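Local coordinates for protein hemoglobin subunit alpha (Isurus oxyrinchus, PDB 3MKB) that probably binds oxygen reversibly at its haem iron and, in a tetramer with another alpha and two beta subunits, transports it in shark blood, at residues 65-68 with 69-73; 118-121 with 122-126; 85-88 with 89-93. All blocks are in the same frame, centred on the assembly; numbering follows the deposited sequence.

Contact 1 of 3, residues 65-68 with 69-73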
loop_
_atom_site.group_PDB
_atom_site.type_symbol
_atom_site.label_atom_id
_atom_site.label_comp_id
_atom_site.label_asym_id
_atom_site.label_seq_id
_atom_site.Cartn_x
_atom_site.Cartn_y
_atom_site.Cartn_z
ATOM N N ALA A 65 6.416 -22.365 8.388
ATOM C CA ALA A 65 5.390 -22.321 7.359
ATOM C C ALA A 65 5.907 -21.840 5.993
ATOM O O ALA A 65 5.495 -22.334 4.911
ATOM C CB ALA A 65 4.172 -21.465 7.829
ATOM N N VAL A 66 6.788 -20.843 6.006
ATOM C CA VAL A 66 7.404 -20.435 4.769
ATOM C C VAL A 66 8.202 -21.586 4.177
ATOM O O VAL A 66 8.133 -21.808 2.958
ATOM C CB VAL A 66 8.302 -19.149 4.908
ATOM C CG1 VAL A 66 9.070 -18.906 3.600
ATOM C CG2 VAL A 66 7.402 -17.974 5.191
ATOM N N VAL A 67 8.898 -22.330 5.015
ATOM C CA VAL A 67 9.650 -23.480 4.565
ATOM C C VAL A 67 8.757 -24.498 3.886
ATOM O O VAL A 67 9.033 -24.950 2.792
ATOM C CB VAL A 67 10.478 -24.080 5.692
ATOM C CG1 VAL A 67 11.038 -25.478 5.337
ATOM C CG2 VAL A 67 11.589 -23.138 6.082
ATOM N N SER A 68 7.668 -24.841 4.544
ATOM C CA SER A 68 6.647 -25.697 3.924
ATOM C C SER A 68 6.028 -25.208 2.633
ATOM O O SER A 68 5.858 -26.009 1.691
ATOM C CB SER A 68 5.573 -26.105 4.905
ATOM O OG SER A 68 6.160 -27.042 5.777
ATOM N N ALA A 69 5.672 -23.914 2.567
ATOM C CA ALA A 69 5.271 -23.326 1.312
ATOM C C ALA A 69 6.321 -23.582 0.203
ATOM O O ALA A 69 5.964 -23.907 -0.948
ATOM C CB ALA A 69 4.943 -21.831 1.456
ATOM N N ALA A 70 7.598 -23.425 0.563
ATOM C CA ALA A 70 8.703 -23.690 -0.342
ATOM C C ALA A 70 8.672 -25.166 -0.831
ATOM O O ALA A 70 8.952 -25.446 -1.997
ATOM C CB ALA A 70 9.992 -23.398 0.347
ATOM N N GLU A 71 8.281 -26.081 0.044
ATOM C CA GLU A 71 8.152 -27.507 -0.347
ATOM C C GLU A 71 6.778 -27.820 -1.027
ATOM O O GLU A 71 6.396 -28.996 -1.190
ATOM C CB GLU A 71 8.367 -28.399 0.871
ATOM C CG GLU A 71 9.553 -27.945 1.703
ATOM C CD GLU A 71 9.780 -28.760 2.958
ATOM O OE1 GLU A 71 8.815 -28.977 3.731
ATOM O OE2 GLU A 71 10.952 -29.158 3.193
ATOM N N HIS A 72 6.070 -26.751 -1.403
ATOM C CA HIS A 72 4.740 -26.828 -2.034
ATOM C C HIS A 72 4.572 -25.834 -3.194
ATOM O O HIS A 72 3.458 -25.329 -3.422
ATOM C CB HIS A 72 3.652 -26.556 -0.980
ATOM C CG HIS A 72 3.422 -27.705 -0.047
ATOM N ND1 HIS A 72 2.499 -28.689 -0.316
ATOM C CD2 HIS A 72 3.990 -28.036 1.135
ATOM C CE1 HIS A 72 2.507 -29.579 0.662
ATOM N NE2 HIS A 72 3.401 -29.206 1.553
ATOM N N ASP A 73 5.644 -25.618 -3.962
ATOM C CA ASP A 73 5.696 -24.499 -4.935
ATOM C C ASP A 73 4.602 -24.524 -6.010
ATOM O O ASP A 73 4.240 -23.488 -6.550
ATOM C CB ASP A 73 7.080 -24.441 -5.610
ATOM C CG ASP A 73 8.038 -23.432 -4.980
ATOM O OD1 ASP A 73 7.621 -22.519 -4.216
ATOM O OD2 ASP A 73 9.251 -23.534 -5.306
HETATM O O HOH W 1 9.078 -28.876 6.336
#

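Contact 2 of 3, residues 118-121 with 122-126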
loop_
_atom_site.group_PDB
_atom_site.type_symbol
_atom_site.label_atom_id
_atom_site.label_comp_id
_atom_site.label_asym_id
_atom_site.label_seq_id
_atom_site.Cartn_x
_atom_site.Cartn_y
_atom_site.Cartn_z
ATOM N N PRO A 118 20.526 -9.905 -6.266
ATOM C CA PRO A 118 19.252 -9.523 -6.807
ATOM C C PRO A 118 18.437 -10.710 -7.372
ATOM O O PRO A 118 17.227 -10.718 -7.190
ATOM C CB PRO A 118 19.625 -8.509 -7.889
ATOM C CG PRO A 118 20.880 -7.947 -7.438
ATOM C CD PRO A 118 21.620 -9.066 -6.815
ATOM N N ALA A 119 19.081 -11.656 -8.062
ATOM C CA ALA A 119 18.346 -12.838 -8.529
ATOM C C ALA A 119 17.738 -13.671 -7.374
ATOM O O ALA A 119 16.595 -14.115 -7.450
ATOM C CB ALA A 119 19.249 -13.730 -9.486
ATOM N N THR A 120 18.485 -13.844 -6.304
ATOM C CA THR A 120 18.053 -14.655 -5.148
ATOM C C THR A 120 16.881 -13.980 -4.416
ATOM O O THR A 120 15.857 -14.573 -4.123
ATOM C CB THR A 120 19.234 -14.812 -4.158
ATOM O OG1 THR A 120 20.217 -15.645 -4.771
ATOM C CG2 THR A 120 18.788 -15.436 -2.826
ATOM N N HIS A 121 17.072 -12.695 -4.145
ATOM C CA HIS A 121 16.044 -11.833 -3.571
ATOM C C HIS A 121 14.762 -11.870 -4.410
ATOM O O HIS A 121 13.644 -11.976 -3.875
ATOM C CB HIS A 121 16.691 -10.435 -3.540
ATOM C CG HIS A 121 15.799 -9.336 -3.060
ATOM N ND1 HIS A 121 16.262 -8.050 -2.925
ATOM C CD2 HIS A 121 14.491 -9.308 -2.704
ATOM C CE1 HIS A 121 15.272 -7.263 -2.534
ATOM N NE2 HIS A 121 14.188 -8.003 -2.395
ATOM N N CYS A 122 14.921 -11.788 -5.733
ATOM C CA CYS A 122 13.771 -11.825 -6.628
ATOM C C CYS A 122 13.043 -13.152 -6.405
ATOM O O CYS A 122 11.828 -13.185 -6.205
ATOM C CB CYS A 122 14.188 -11.591 -8.105
ATOM S SG CYS A 122 12.800 -11.599 -9.117
ATOM N N ALA A 123 13.787 -14.242 -6.411
ATOM C CA ALA A 123 13.194 -15.582 -6.173
ATOM C C ALA A 123 12.386 -15.691 -4.873
ATOM O O ALA A 123 11.226 -16.172 -4.869
ATOM C CB ALA A 123 14.269 -16.608 -6.180
ATOM N N VAL A 124 12.997 -15.265 -3.773
ATOM C CA VAL A 124 12.332 -15.335 -2.461
ATOM C C VAL A 124 11.120 -14.419 -2.403
ATOM O O VAL A 124 10.033 -14.840 -1.965
ATOM C CB VAL A 124 13.286 -15.027 -1.293
ATOM C CG1 VAL A 124 12.595 -15.345 0.084
ATOM C CG2 VAL A 124 14.544 -15.836 -1.455
ATOM N N ASP A 125 11.296 -13.164 -2.827
ATOM C CA ASP A 125 10.179 -12.235 -2.896
ATOM C C ASP A 125 9.004 -12.778 -3.691
ATOM O O ASP A 125 7.851 -12.550 -3.309
ATOM C CB ASP A 125 10.576 -10.888 -3.487
ATOM C CG ASP A 125 9.598 -9.778 -3.097
ATOM O OD1 ASP A 125 8.971 -9.868 -2.015
ATOM O OD2 ASP A 125 9.546 -8.765 -3.802
ATOM N N LYS A 126 9.278 -13.543 -4.753
ATOM C CA LYS A 126 8.189 -14.212 -5.466
ATOM C C LYS A 126 7.470 -15.257 -4.644
ATOM O O LYS A 126 6.240 -15.305 -4.671
ATOM C CB LYS A 126 8.653 -14.838 -6.792
ATOM C CG LYS A 126 9.001 -13.773 -7.796
ATOM C CD LYS A 126 9.662 -14.377 -9.034
ATOM C CE LYS A 126 8.613 -15.106 -9.880
ATOM N NZ LYS A 126 9.098 -15.295 -11.290
HETATM O O HOH W 2 11.598 -6.766 -1.955
#

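Contact 3 of 3, residues 85-88 with 89-93. With HEM (protoporphyrin IX containing Fe), chain E.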
loop_
_atom_site.group_PDB
_atom_site.type_symbol
_atom_site.label_atom_id
_atom_site.label_comp_id
_atom_site.label_asym_id
_atom_site.label_seq_id
_atom_site.Cartn_x
_atom_site.Cartn_y
_atom_site.Cartn_z
ATOM N N VAL A 85 -7.423 -19.517 6.294
ATOM C CA VAL A 85 -8.601 -19.522 7.201
ATOM C C VAL A 85 -8.321 -19.037 8.622
ATOM O O VAL A 85 -9.113 -18.299 9.175
ATOM C CB VAL A 85 -9.319 -20.901 7.233
ATOM C CG1 VAL A 85 -10.362 -20.958 8.386
ATOM C CG2 VAL A 85 -9.973 -21.150 5.919
ATOM N N THR A 86 -7.218 -19.448 9.219
ATOM C CA THR A 86 -6.863 -18.980 10.546
ATOM C C THR A 86 -6.602 -17.467 10.556
ATOM O O THR A 86 -7.178 -16.737 11.413
ATOM C CB THR A 86 -5.660 -19.764 11.109
ATOM O OG1 THR A 86 -6.048 -21.164 11.211
ATOM C CG2 THR A 86 -5.321 -19.270 12.478
ATOM N N HIS A 87 -5.790 -16.985 9.604
ATOM C CA HIS A 87 -5.476 -15.545 9.590
ATOM C C HIS A 87 -6.609 -14.672 9.175
ATOM O O HIS A 87 -6.811 -13.570 9.739
ATOM C CB HIS A 87 -4.197 -15.217 8.803
ATOM C CG HIS A 87 -2.970 -15.502 9.594
ATOM N ND1 HIS A 87 -2.453 -16.773 9.700
ATOM C CD2 HIS A 87 -2.220 -14.720 10.405
ATOM C CE1 HIS A 87 -1.398 -16.745 10.497
ATOM N NE2 HIS A 87 -1.234 -15.515 10.940
ATOM N N GLY A 88 -7.331 -15.165 8.178
ATOM C CA GLY A 88 -8.397 -14.451 7.595
ATOM C C GLY A 88 -9.706 -14.503 8.369
ATOM O O GLY A 88 -10.422 -13.529 8.338
ATOM N N LYS A 89 -10.027 -15.626 9.022
ATOM C CA LYS A 89 -11.354 -15.792 9.681
ATOM C C LYS A 89 -11.317 -15.810 11.225
ATOM O O LYS A 89 -12.249 -15.338 11.889
ATOM C CB LYS A 89 -12.063 -17.062 9.182
ATOM C CG LYS A 89 -12.394 -17.044 7.710
ATOM C CD LYS A 89 -13.583 -16.091 7.525
ATOM C CE LYS A 89 -14.604 -16.623 6.555
ATOM N NZ LYS A 89 -14.082 -16.499 5.178
ATOM N N LYS A 90 -10.261 -16.363 11.795
ATOM C CA LYS A 90 -10.146 -16.380 13.241
ATOM C C LYS A 90 -9.370 -15.154 13.789
ATOM O O LYS A 90 -9.905 -14.362 14.585
ATOM C CB LYS A 90 -9.498 -17.701 13.704
ATOM C CG LYS A 90 -9.056 -17.683 15.167
ATOM C CD LYS A 90 -8.453 -19.034 15.502
ATOM C CE LYS A 90 -8.152 -19.213 16.979
ATOM N NZ LYS A 90 -7.929 -20.678 17.228
ATOM N N LEU A 91 -8.136 -14.987 13.346
ATOM C CA LEU A 91 -7.276 -13.888 13.890
ATOM C C LEU A 91 -7.650 -12.525 13.334
ATOM O O LEU A 91 -7.441 -11.507 14.026
ATOM C CB LEU A 91 -5.785 -14.156 13.620
ATOM C CG LEU A 91 -5.232 -15.489 14.133
ATOM C CD1 LEU A 91 -3.951 -15.893 13.375
ATOM C CD2 LEU A 91 -5.025 -15.378 15.673
ATOM N N LEU A 92 -8.184 -12.518 12.104
ATOM C CA LEU A 92 -8.654 -11.318 11.363
ATOM C C LEU A 92 -7.577 -10.286 11.206
ATOM O O LEU A 92 -7.746 -9.100 11.492
ATOM C CB LEU A 92 -9.951 -10.712 11.964
ATOM C CG LEU A 92 -11.115 -11.737 12.082
ATOM C CD1 LEU A 92 -12.193 -11.235 13.031
ATOM C CD2 LEU A 92 -11.681 -12.124 10.733
ATOM N N VAL A 93 -6.434 -10.741 10.758
ATOM C CA VAL A 93 -5.285 -9.820 10.606
ATOM C C VAL A 93 -5.527 -8.994 9.354
ATOM O O VAL A 93 -5.873 -9.536 8.287
ATOM C CB VAL A 93 -3.954 -10.631 10.466
ATOM C CG1 VAL A 93 -2.862 -9.766 9.873
ATOM C CG2 VAL A 93 -3.585 -11.399 11.783
HETATM C CHA HEM E . -0.427 -17.498 14.699
HETATM C CHB HEM E . 1.810 -18.377 10.520
HETATM C CHC HEM E . 1.901 -13.607 9.433
HETATM C CHD HEM E . -0.701 -12.744 13.387
HETATM C C1A HEM E . 0.144 -18.188 13.653
HETATM C C2A HEM E . 0.317 -19.614 13.536
HETATM C C3A HEM E . 0.918 -19.892 12.359
HETATM C C4A HEM E . 1.187 -18.604 11.726
HETATM C CMA HEM E . 1.308 -21.287 11.743
HETATM C CAA HEM E . -0.288 -20.566 14.583
HETATM C CBA HEM E . -1.669 -20.792 13.880
HETATM C CGA HEM E . -2.400 -21.978 14.429
HETATM O O1A HEM E . -2.119 -22.327 15.622
HETATM O O2A HEM E . -3.256 -22.571 13.704
HETATM C C1B HEM E . 2.001 -17.170 9.871
HETATM C C2B HEM E . 2.561 -17.016 8.547
HETATM C C3B HEM E . 2.614 -15.705 8.263
HETATM C C4B HEM E . 2.054 -14.977 9.373
HETATM C CMB HEM E . 3.065 -18.140 7.599
HETATM C CAB HEM E . 3.105 -15.028 6.957
HETATM C CBB HEM E . 3.960 -15.552 6.061
HETATM C C1C HEM E . 1.212 -12.904 10.405
HETATM C C2C HEM E . 1.034 -11.452 10.469
HETATM C C3C HEM E . 0.324 -11.179 11.592
HETATM C C4C HEM E . 0.033 -12.465 12.254
HETATM C CMC HEM E . 1.654 -10.500 9.405
HETATM C CAC HEM E . -0.086 -9.755 12.055
HETATM C CBC HEM E . 0.716 -8.682 11.790
HETATM C C1D HEM E . -0.786 -13.941 14.099
HETATM C C2D HEM E . -1.284 -14.004 15.447
HETATM C C3D HEM E . -1.163 -15.420 15.931
HETATM C C4D HEM E . -0.672 -16.132 14.760
HETATM C CMD HEM E . -1.777 -12.816 16.321
HETATM C CAD HEM E . -1.590 -15.904 17.365
HETATM C CBD HEM E . -0.424 -16.085 18.387
HETATM C CGD HEM E . 0.192 -14.811 19.010
HETATM O O1D HEM E . -0.535 -13.885 19.515
HETATM O O2D HEM E . 1.449 -14.680 19.033
HETATM N NA HEM E . 0.691 -17.627 12.548
HETATM N NB HEM E . 1.687 -15.879 10.363
HETATM N NC HEM E . 0.577 -13.436 11.488
HETATM N ND HEM E . -0.420 -15.232 13.703
HETATM FE FE HEM E . 0.656 -15.562 12.005
#

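Contact 1 of 3, residues 65-68 with 69-73
The contact is the last turn of helix 53-70, the E helix of the globin fold, where E71 folds back over V67 and S68 as the chain leaves the helix. Two regular bonds hold the turn: A69 N to A65 O at 2.8 Å, nearly straight at 173°, and A70 N to V66 O. The final one, E71 N to V67 O, is longer at 3.1 Å and bent to 141°. E71 has already left helical backbone angles. The next amide, H72 N, bonds instead to A69 O, three residues back, so the chain tightens as it turns away. The first torsion of E71 (chi1 -44°) sets CG beside its own backbone N, which lays CG against V67 O at 3.2 Å. From there the extended chain brings CD alongside V67 CG1, 4.2 Å away. OE1 ends near S68 OG, 3.9 Å off. A water donates to E71 OE1 at 2.6 Å and has a weak bond to S68 OG, so it bridges the two side chains. E71 OE2 also makes a long, weak ion pair with K15 of helix 4-19. The ring of H72 stacks on H79 of helix 76-79. With an alanine here, the H79 ring would probably lose its stacking partner, and the turn would be joined less firmly to helix 76-79. V66 and A69 face helix 118-135, V67 and A70 face helix 4-19, and A65 reaches the haem. This is a helix C-terminal turn of the globin fold, buried on its helix-packing sides and polar where E71 and S68 share a water.

Contact 2 of 3, residues 118-121 with 122-126
The H121 ring and the D125 carboxylate stand one helical turn apart in helix 118-135. The nearest atoms of the two side chains are H121 CD2 and D125 CB, 4.3 Å apart, and CB meets the ring obliquely. At the ring edge, in its plane, a water lies 2.9 Å from H121 NE2. The same water donates a weak bond of 3.4 Å to D125 OD2. It therefore links two groups that do not touch: H121 NE2 and D125 OD2 are 4.9 Å apart. The F116 ring meets the H121 ring with the planes about 20° apart. Both side chains leave the helix with CG anti to the backbone N (chi1 177° in H121), so they project in the same general direction. The backbone between them is regular: D125 N bonds to H121 O at 2.8 Å and V124 N to T120 O at 3.0 Å. V124 CG2 also packs on T120 O at 3.2 Å. The stronger polar partners belong to other subunits. H121 ND1 is hydrogen-bonded to R30 of the beta subunit, and D125 OD2 forms a salt bridge with R140 of the second alpha subunit. Arginine can only donate, so ND1 probably accepts, which is consistent with a neutral H121. The negative charge of D125 is paired across the subunit boundary, and one helix turn thus serves two interfaces.

Contact 3 of 3, residues 85-88 with 89-93
This is the proximal side of the haem pocket, where H87 on helix 81-91 binds the iron and L91 packs against its imidazole. H87 NE2 lies 2.2 Å from the haem iron. L91 CD1 sits over one face of the ring in a CH-pi contact, 3.7 Å from the centroid and only 13° off the normal. The same methyl lies 3.6 Å from haem C4D, so L91 fills the corner between imidazole and porphyrin. T86 CG2 crosses to L91 CD1 at 3.8 Å. V93 approaches the edge of the H87 ring with CG2, while its CG1 reaches haem CAC at 3.5 Å. CG1, anti to the V93 backbone N, meets only the porphyrin among these groups, while CG2 lies both at the imidazole edge and against haem CHD. Contact with both a face and an edge probably limits rotation of the imidazole. H87 ND1 has a weak bond to L83 O, one turn earlier. The helix widens here into a pi-type turn: L91 N bonds to T86 O, five residues back, at 2.8 Å and 178°. L92 then takes a positive phi of 57°. V93 N closes the end with a 3.0 Å bond to H87 O. Beyond the turn, V93 O is bonded to Y139, and L92 packs on W37 of the beta subunit. In this structure H58 is the second histidine on the iron. The arrangement is that of the globin F helix and FG corner: a proximal histidine on the iron, with a leucine on its face and a valine from the corner at its edge.

In the fold
From the N terminus the contacts come in the order contact 1, contact 3, contact 2. Each lies in a continuous stretch and closes no more than a turn or two of helix, so they follow in series and none nests or crosses. Contact 1 ends helix 53-70. Contact 3 ends helix 81-91, with helix 76-79 between them. Contact 2 begins helix 118-135. Contacts 2 and 3 lie on opposite sides of the chain's centre, their nearest atoms about 17 Å apart. No two contacts touch, but helix 118-135, which contact 2 opens, also packs on contact 1 further along its length. The haem touches both 65-68 and contact 3.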